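PDB 2HES: Ydr267cp from Saccharomyces cerevisiae, which serves as an essential component of the cytosolic iron-sulfur protein assembly machinery, required for the maturation of extramitochondrial iron-sulfur proteins. Local coordinates for residues 65-68 with 69-72; 160-163 with 164-167. All blocks are in the same frame, centred on the assembly; numbering follows the deposited sequence.

Contact 1. Residues 65-68 with 69-72; sequences AWRP and HTSL
His-69 follows Pro-68 at the apex of a type II beta turn running from Arg-67 to Thr-70, and its positive phi (49°) fits the third position of such a turn. Its imidazole extends off the end of the loop; CB, the side-chain atom nearest the first segment, lies 3.2 Å from Pro-68 C. A weak bond from Thr-70 N to Arg-67 O, 3.1 Å, spans the turn, though the position of that oxygen is less certain. Detail here is doubtful: Thr-70 CG2 and Arg-67 O stand too close in the model, and the bond from Arg-67 NH2 to Thr-70 OG1, at the edge of the guanidinium and near its plane, is very short. Ser-71 meets the chain through its backbone: its C lies 3.6 Å from Trp-66 CZ3, at the edge of the indole. Leu-72 completes the loop. Its O receives Arg-67 N at 2.8 Å and 163°, and the same oxygen lies 3.5 Å from Trp-66 CE3. On the Arg-67 side, CG stands anti to the backbone N and the chain bends at chi3 (65°), bringing one guanidinium face over Leu-72 CD2, which also packs 3.6 Å from Arg-67 CD. NH1 bonds to the O of Glu-138, outside the loop. Replacing Arg-67 by an alanine would probably leave the Glu-138 carbonyl without this donor and remove the CD and guanidinium packing from Leu-72 CD2. With Ala-65 and Ala-74 bonded through their backbones farther along, this is the hairpin joining the first two strands of a WD40 propeller blade, 61-66 and 72-77.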
ATOM      1  N   ALA A  65       2.031   3.873  -7.528  1.00 18.45           N
ATOM      2  CA  ALA A  65       0.593   3.641  -7.518  1.00 17.07           C
ATOM      3  C   ALA A  65      -0.065   4.183  -8.783  1.00 17.52           C
ATOM      4  O   ALA A  65       0.213   5.336  -9.181  1.00 18.83           O
ATOM      5  CB  ALA A  65      -0.020   4.329  -6.330  1.00 16.13           C
ATOM      6  N   TRP A  66      -1.012   3.397  -9.296  1.00 17.50           N
ATOM      7  CA  TRP A  66      -1.799   3.771 -10.459  1.00 20.01           C
ATOM      8  C   TRP A  66      -2.963   4.669 -10.047  1.00 22.44           C
ATOM      9  O   TRP A  66      -3.666   4.399  -9.051  1.00 20.70           O
ATOM     10  CB  TRP A  66      -2.390   2.529 -11.099  1.00 21.64           C
ATOM     11  CG  TRP A  66      -1.418   1.621 -11.759  1.00 21.06           C
ATOM     12  CD1 TRP A  66      -0.949   0.456 -11.264  1.00 23.48           C
ATOM     13  CD2 TRP A  66      -0.813   1.784 -13.054  1.00 23.51           C
ATOM     14  NE1 TRP A  66      -0.089  -0.144 -12.159  1.00 23.35           N
ATOM     15  CE2 TRP A  66       0.008   0.649 -13.274  1.00 24.85           C
ATOM     16  CE3 TRP A  66      -0.897   2.759 -14.050  1.00 22.96           C
ATOM     17  CZ2 TRP A  66       0.750   0.470 -14.451  1.00 24.86           C
ATOM     18  CZ3 TRP A  66      -0.164   2.580 -15.230  1.00 24.15           C
ATOM     19  CH2 TRP A  66       0.641   1.445 -15.420  1.00 23.21           C
ATOM     20  N   ARG A  67      -3.216   5.698 -10.850  1.00 24.38           N
ATOM     21  CA  ARG A  67      -4.453   6.434 -10.670  1.00 27.71           C
ATOM     22  C   ARG A  67      -5.602   5.472 -11.047  1.00 30.23           C
ATOM     23  O   ARG A  67      -5.665   4.990 -12.183  1.00 29.25           O
ATOM     24  CB  ARG A  67      -4.449   7.693 -11.530  1.00 28.32           C
ATOM     25  CG  ARG A  67      -5.693   8.551 -11.327  1.00 31.34           C
ATOM     26  CD  ARG A  67      -5.798   9.620 -12.402  1.00 36.91           C
ATOM     27  NE  ARG A  67      -5.997   8.998 -13.710  1.00 37.36           N
ATOM     28  CZ  ARG A  67      -6.302   9.650 -14.826  1.00 39.55           C
ATOM     29  NH1 ARG A  67      -6.451  10.964 -14.807  1.00 38.13           N
ATOM     30  NH2 ARG A  67      -6.437   8.974 -15.974  1.00 39.42           N
ATOM     31  N   PRO A  68      -6.492   5.147 -10.085  1.00 32.55           N
ATOM     32  CA  PRO A  68      -7.371   3.948 -10.226  1.00 34.33           C
ATOM     33  C   PRO A  68      -8.154   3.800 -11.543  1.00 36.55           C
ATOM     34  O   PRO A  68      -8.580   4.802 -12.138  1.00 37.02           O
ATOM     35  CB  PRO A  68      -8.319   4.078  -9.041  1.00 34.57           C
ATOM     36  CG  PRO A  68      -7.470   4.802  -8.014  1.00 33.85           C
ATOM     37  CD  PRO A  68      -6.719   5.833  -8.797  1.00 32.00           C
ATOM     38  N   HIS A  69      -8.320   2.542 -11.975  1.00 38.88           N
ATOM     39  CA  HIS A  69      -8.978   2.165 -13.241  1.00 40.18           C
ATOM     40  C   HIS A  69      -8.479   2.931 -14.477  1.00 40.05           C
ATOM     41  O   HIS A  69      -9.194   3.039 -15.483  1.00 40.92           O
ATOM     42  CB  HIS A  69     -10.516   2.234 -13.117  1.00 41.19           C
ATOM     43  CG  HIS A  69     -11.059   1.504 -11.923  1.00 44.35           C
ATOM     44  ND1 HIS A  69     -10.523   0.316 -11.468  1.00 46.32           N
ATOM     45  CD2 HIS A  69     -12.084   1.799 -11.086  1.00 45.88           C
ATOM     46  CE1 HIS A  69     -11.196  -0.089 -10.405  1.00 47.90           C
ATOM     47  NE2 HIS A  69     -12.153   0.789 -10.156  1.00 47.53           N
ATOM     48  N   THR A  70      -7.251   3.442 -14.393  1.00 38.82           N
ATOM     49  CA  THR A  70      -6.619   4.220 -15.467  1.00 38.39           C
ATOM     50  C   THR A  70      -5.215   3.676 -15.764  1.00 37.50           C
ATOM     51  O   THR A  70      -4.755   2.688 -15.122  1.00 37.12           O
ATOM     52  CB  THR A  70      -6.537   5.739 -15.101  1.00 38.52           C
ATOM     53  OG1 THR A  70      -6.385   6.535 -16.279  1.00 41.37           O
ATOM     54  CG2 THR A  70      -5.361   6.036 -14.237  1.00 37.76           C
ATOM     55  N   SER A  71      -4.535   4.305 -16.725  1.00 36.32           N
ATOM     56  CA  SER A  71      -3.126   3.993 -16.990  1.00 35.37           C
ATOM     57  C   SER A  71      -2.148   5.167 -16.786  1.00 33.75           C
ATOM     58  O   SER A  71      -1.126   5.272 -17.477  1.00 34.50           O
ATOM     59  CB  SER A  71      -2.943   3.334 -18.370  1.00 35.57           C
ATOM     60  OG  SER A  71      -3.694   4.000 -19.372  1.00 37.58           O
ATOM     61  N   LEU A  72      -2.453   6.028 -15.814  1.00 31.60           N
ATOM     62  CA  LEU A  72      -1.522   7.026 -15.319  1.00 28.92           C
ATOM     63  C   LEU A  72      -0.897   6.555 -14.006  1.00 27.29           C
ATOM     64  O   LEU A  72      -1.611   6.052 -13.139  1.00 26.67           O
ATOM     65  CB  LEU A  72      -2.253   8.321 -15.045  1.00 29.28           C
ATOM     66  CG  LEU A  72      -1.443   9.454 -14.451  1.00 29.30           C
ATOM     67  CD1 LEU A  72      -1.005  10.414 -15.514  1.00 33.41           C
ATOM     68  CD2 LEU A  72      -2.386  10.149 -13.448  1.00 33.81           C
TER

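Contact 2. Residues 160-163 with 164-167; sequences IWHP and SEAL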
ATOM      1  N   ILE A 160      -2.856   4.976   2.348  1.00 13.64           N
ATOM      2  CA  ILE A 160      -3.820   4.290   1.510  1.00 15.68           C
ATOM      3  C   ILE A 160      -5.163   4.944   1.686  1.00 14.57           C
ATOM      4  O   ILE A 160      -5.494   5.423   2.772  1.00 14.88           O
ATOM      5  CB  ILE A 160      -3.876   2.762   1.747  1.00 15.30           C
ATOM      6  CG1 ILE A 160      -4.534   2.037   0.565  1.00 18.49           C
ATOM      7  CG2 ILE A 160      -4.533   2.449   3.142  1.00 15.97           C
ATOM      8  CD1 ILE A 160      -4.295   0.548   0.588  1.00 20.40           C
ATOM      9  N   TRP A 161      -5.892   5.069   0.578  1.00 16.61           N
ATOM     10  CA  TRP A 161      -7.261   5.550   0.666  1.00 15.68           C
ATOM     11  C   TRP A 161      -8.297   4.438   0.723  1.00 17.10           C
ATOM     12  O   TRP A 161      -8.093   3.332   0.175  1.00 16.71           O
ATOM     13  CB  TRP A 161      -7.600   6.426  -0.565  1.00 17.09           C
ATOM     14  CG  TRP A 161      -6.729   7.603  -0.744  1.00 15.94           C
ATOM     15  CD1 TRP A 161      -5.441   7.636  -1.274  1.00 15.93           C
ATOM     16  CD2 TRP A 161      -7.079   8.972  -0.503  1.00 18.57           C
ATOM     17  NE1 TRP A 161      -4.983   8.926  -1.338  1.00 18.66           N
ATOM     18  CE2 TRP A 161      -5.957   9.767  -0.866  1.00 17.74           C
ATOM     19  CE3 TRP A 161      -8.234   9.604  -0.024  1.00 16.88           C
ATOM     20  CZ2 TRP A 161      -5.949  11.163  -0.730  1.00 20.13           C
ATOM     21  CZ3 TRP A 161      -8.209  10.980   0.158  1.00 19.40           C
ATOM     22  CH2 TRP A 161      -7.076  11.750  -0.209  1.00 19.19           C
ATOM     23  N   HIS A 162      -9.436   4.759   1.352  1.00 16.06           N
ATOM     24  CA  HIS A 162     -10.613   3.904   1.322  1.00 17.13           C
ATOM     25  C   HIS A 162     -11.042   3.639  -0.160  1.00 19.46           C
ATOM     26  O   HIS A 162     -10.762   4.481  -1.013  1.00 19.47           O
ATOM     27  CB  HIS A 162     -11.710   4.588   2.135  1.00 17.98           C
ATOM     28  CG  HIS A 162     -12.927   3.741   2.349  1.00 16.42           C
ATOM     29  ND1 HIS A 162     -13.978   3.681   1.451  1.00 20.21           N
ATOM     30  CD2 HIS A 162     -13.252   2.902   3.364  1.00 18.24           C
ATOM     31  CE1 HIS A 162     -14.888   2.846   1.912  1.00 18.16           C
ATOM     32  NE2 HIS A 162     -14.458   2.338   3.053  1.00 18.59           N
ATOM     33  N   PRO A 163     -11.661   2.476  -0.462  1.00 19.53           N
ATOM     34  CA  PRO A 163     -12.017   2.137  -1.843  1.00 20.93           C
ATOM     35  C   PRO A 163     -13.031   3.080  -2.500  1.00 22.37           C
ATOM     36  O   PRO A 163     -13.078   3.110  -3.752  1.00 22.63           O
ATOM     37  CB  PRO A 163     -12.585   0.709  -1.741  1.00 22.48           C
ATOM     38  CG  PRO A 163     -13.009   0.569  -0.291  1.00 20.69           C
ATOM     39  CD  PRO A 163     -11.940   1.356   0.446  1.00 19.69           C
ATOM     40  N   SER A 164     -13.789   3.810  -1.678  1.00 22.65           N
ATOM     41  CA  SER A 164     -14.971   4.608  -2.138  1.00 25.78           C
ATOM     42  C   SER A 164     -15.339   5.854  -1.305  1.00 27.40           C
ATOM     43  O   SER A 164     -16.392   6.491  -1.529  1.00 29.11           O
ATOM     44  CB  SER A 164     -16.204   3.731  -2.137  1.00 26.02           C
ATOM     45  OG  SER A 164     -16.535   3.410  -0.799  1.00 28.44           O
ATOM     46  N   GLU A 165     -14.558   6.167  -0.288  1.00 26.45           N
ATOM     47  CA  GLU A 165     -14.754   7.426   0.418  1.00 26.31           C
ATOM     48  C   GLU A 165     -13.431   8.187   0.357  1.00 24.84           C
ATOM     49  O   GLU A 165     -12.407   7.592   0.100  1.00 22.31           O
ATOM     50  CB  GLU A 165     -15.174   7.175   1.855  1.00 27.84           C
ATOM     51  CG  GLU A 165     -16.392   6.254   2.005  1.00 32.00           C
ATOM     52  CD  GLU A 165     -17.707   6.987   1.828  1.00 38.08           C
ATOM     53  OE1 GLU A 165     -17.822   8.144   2.285  1.00 40.79           O
ATOM     54  OE2 GLU A 165     -18.636   6.411   1.234  1.00 42.89           O
ATOM     55  N   ALA A 166     -13.488   9.511   0.525  1.00 22.87           N
ATOM     56  CA  ALA A 166     -12.295  10.347   0.564  1.00 23.49           C
ATOM     57  C   ALA A 166     -11.794  10.286   2.023  1.00 22.09           C
ATOM     58  O   ALA A 166     -11.846  11.251   2.788  1.00 22.21           O
ATOM     59  CB  ALA A 166     -12.621  11.782   0.097  1.00 24.33           C
ATOM     60  N   LEU A 167     -11.331   9.095   2.377  1.00 19.53           N
ATOM     61  CA  LEU A 167     -10.783   8.845   3.710  1.00 17.72           C
ATOM     62  C   LEU A 167      -9.411   8.225   3.494  1.00 16.00           C
ATOM     63  O   LEU A 167      -9.259   7.278   2.679  1.00 15.52           O
ATOM     64  CB  LEU A 167     -11.719   7.826   4.384  1.00 18.87           C
ATOM     65  CG  LEU A 167     -11.707   7.590   5.880  1.00 21.03           C
ATOM     66  CD1 LEU A 167     -12.122   8.875   6.584  1.00 22.22           C
ATOM     67  CD2 LEU A 167     -12.651   6.440   6.281  1.00 19.30           C
TER
HETATM   68  O   HOH W   1     -10.658   7.010  -2.034  1.00 29.21           O
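A tight connection between strands 156-161 and 167-172 of a WD40 blade is organised here round the imidazole of His-162, which folds back onto the loop it opens. With CG anti to the backbone N (chi1 -172°), ND1 is carried to the backbone of the next residues and accepts two N-H groups. Ser-164 N donates at 3.1 Å and 155°, tilted 29° out of the ring plane; Glu-165 N, also 3.1 Å from His-162 ND1, lies near that plane at the ring edge, but its bond is weak. An ND1 accepting both would be consistent with a neutral ring protonated on NE2. Glu-165 runs alongside, its CG 3.6 Å from His-162 ND1. A water donates to His-162 O at 2.7 Å and to Glu-165 O at 2.8 Å, bridging the loop's two sides, while Ala-166 centres an inverse gamma turn. Beyond it, Leu-167 O receives His-162 N at 2.9 Å, and Trp-161 CZ3 meets Ala-166 C edge-on. Phe-205 and Phe-212 pack edge-to-face with the histidine ring, so the loop is also seated against strand 200-205 and the loop that follows it, in the next blade. The whole is the hairpin between the first two strands of a WD40 propeller blade, with its connection held by the His-162 side chain.

How the contacts relate
From the N terminus, contact 1 comes first, closing the turn between strands 61-66 and 72-77 in WD repeat 2; the chain then finishes that blade (82-86, 98-103) and builds the next, 110-115 to 144-149, before contact 2 closes the equivalent turn between strands 156-161 and 167-172 in WD repeat 4. The two are in series, neither nested nor crossed, with centres about 15 Å apart and nearest atoms about 7 Å apart, so they do not touch. Both nevertheless reach the intervening blade at neighbouring residues of strand 110-115: Ala-65 O accepts Trp-115 NE1, and Trp-161 NE1 makes a weak bond to Ala-114 O. They thus tie blades two apart to a shared neighbour.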